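Local coordinates for protein pectate lyase (Paenibacillus sp. 0602, PDB 5GT5) that cleaves polygalacturonate and probably partly methylated pectin by eliminative, probably endo-acting, depolymerization, as a probably calcium-dependent member of polysaccharide lyase family 1, at residues Ile263-His266 against His267-Tyr270. The protein carries 1 engineered substitution. Numbering follows the deposited sequence.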
loop_
_atom_site.group_PDB
_atom_site.type_symbol
_atom_site.label_atom_id
_atom_site.label_comp_id
_atom_site.label_asym_id
_atom_site.label_seq_id
_atom_site.Cartn_x
_atom_site.Cartn_y
_atom_site.Cartn_z
ATOM N N ILE A 263 0.643 -11.210 -5.887
ATOM C CA ILE A 263 -0.361 -11.265 -6.938
ATOM C C ILE A 263 -1.350 -12.415 -6.732
ATOM O O ILE A 263 -0.966 -13.517 -6.331
ATOM C CB ILE A 263 0.319 -11.342 -8.329
ATOM C CG1 ILE A 263 -0.716 -11.190 -9.430
ATOM C CG2 ILE A 263 1.109 -12.644 -8.550
ATOM C CD1 ILE A 263 -0.086 -10.870 -10.803
ATOM N N THR A 264 -2.624 -12.125 -6.981
ATOM C CA THR A 264 -3.689 -13.119 -7.011
ATOM C C THR A 264 -4.234 -13.189 -8.411
ATOM O O THR A 264 -4.570 -12.148 -9.005
ATOM C CB THR A 264 -4.848 -12.717 -6.079
ATOM O OG1 THR A 264 -4.331 -12.488 -4.765
ATOM C CG2 THR A 264 -5.933 -13.785 -6.040
ATOM N N LEU A 265 -4.358 -14.412 -8.941
ATOM C CA LEU A 265 -5.025 -14.676 -10.239
ATOM C C LEU A 265 -6.246 -15.554 -9.971
ATOM O O LEU A 265 -6.108 -16.595 -9.322
ATOM C CB LEU A 265 -4.088 -15.457 -11.174
ATOM C CG LEU A 265 -2.677 -14.881 -11.354
ATOM C CD1 LEU A 265 -1.835 -15.815 -12.204
ATOM C CD2 LEU A 265 -2.730 -13.479 -11.980
ATOM N N HIS A 266 -7.428 -15.194 -10.454
ATOM C CA HIS A 266 -8.567 -16.085 -10.238
ATOM C C HIS A 266 -9.663 -15.905 -11.254
ATOM O O HIS A 266 -9.885 -14.787 -11.761
ATOM C CB HIS A 266 -9.102 -16.034 -8.789
ATOM C CG HIS A 266 -9.947 -14.855 -8.473
ATOM N ND1 HIS A 266 -11.315 -14.843 -8.689
ATOM C CD2 HIS A 266 -9.647 -13.654 -7.917
ATOM C CE1 HIS A 266 -11.804 -13.685 -8.305
ATOM N NE2 HIS A 266 -10.811 -12.938 -7.826
ATOM N N HIS A 267 -10.342 -17.016 -11.573
ATOM C CA HIS A 267 -11.417 -16.997 -12.584
ATOM C C HIS A 267 -10.915 -16.412 -13.905
ATOM O O HIS A 267 -11.617 -15.688 -14.609
ATOM C CB HIS A 267 -12.685 -16.286 -12.040
ATOM C CG HIS A 267 -13.335 -17.044 -10.927
ATOM N ND1 HIS A 267 -12.958 -16.908 -9.600
ATOM C CD2 HIS A 267 -14.282 -18.025 -10.934
ATOM C CE1 HIS A 267 -13.631 -17.759 -8.856
ATOM N NE2 HIS A 267 -14.463 -18.438 -9.643
ATOM N N ASN A 268 -9.667 -16.747 -14.241
ATOM C CA ASN A 268 -9.086 -16.366 -15.532
ATOM C C ASN A 268 -8.968 -17.564 -16.427
ATOM O O ASN A 268 -8.764 -18.691 -15.947
ATOM C CB ASN A 268 -7.678 -15.786 -15.402
ATOM C CG ASN A 268 -7.633 -14.517 -14.592
ATOM O OD1 ASN A 268 -8.618 -13.747 -14.524
ATOM N ND2 ASN A 268 -6.476 -14.277 -13.965
ATOM N N VAL A 269 -9.083 -17.326 -17.730
ATOM C CA VAL A 269 -8.819 -18.370 -18.735
ATOM C C VAL A 269 -7.559 -18.021 -19.501
ATOM O O VAL A 269 -7.454 -16.921 -20.060
ATOM C CB VAL A 269 -9.999 -18.517 -19.726
ATOM C CG1 VAL A 269 -9.686 -19.539 -20.842
ATOM C CG2 VAL A 269 -11.268 -18.904 -18.992
ATOM N N TYR A 270 -6.593 -18.942 -19.501
ATOM C CA TYR A 270 -5.341 -18.797 -20.256
ATOM C C TYR A 270 -5.402 -19.801 -21.389
ATOM O O TYR A 270 -5.113 -20.986 -21.183
ATOM C CB TYR A 270 -4.120 -19.079 -19.351
ATOM C CG TYR A 270 -3.991 -18.051 -18.233
ATOM C CD1 TYR A 270 -3.334 -16.847 -18.449
ATOM C CD2 TYR A 270 -4.543 -18.298 -16.977
ATOM C CE1 TYR A 270 -3.266 -15.871 -17.451
ATOM C CE2 TYR A 270 -4.447 -17.356 -15.950
ATOM C CZ TYR A 270 -3.816 -16.139 -16.204
ATOM O OH TYR A 270 -3.737 -15.212 -15.194
#
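Strand 262-271 of the parallel beta-helix is broken by a short bend at H267, whose backbone is left-handed, whereas H266 and N268 stay extended. This turn puts the imidazoles of H266 and H267 on one side and N268 and Y270 on the other. ND1 of H266 and ND1 of H267 are 2.8 Å apart in a nearly straight hydrogen bond (172°), which either ring could donate. The rings meet rim to rim with planes at 88°; H266 stacks on Y288, H267 on W190. The H266 ring gets there with CG between backbone N and carbonyl carbon (chi1 78°). Inside the bend, N268 ND2 donates to Y270 OH at 3.1 Å, tilted from the amide plane, and also to I188 O, while OD1 accepts from S191 N; both amide ends thus tie the bend to neighbouring strand 184-194 and fix the amide's rotation. Y270 OH, also hydrogen-bonded to H247 NE2, lies 3.6 Å from L265 CD1, the two side chains crossing at about a right angle. A leucine in place of N268 would probably leave S191 N and I188 O without their side-chain mates and Y270 OH without this donor. D414 OD2, hydrogen-bonded to H267 NE2, would probably polarise that imidazole.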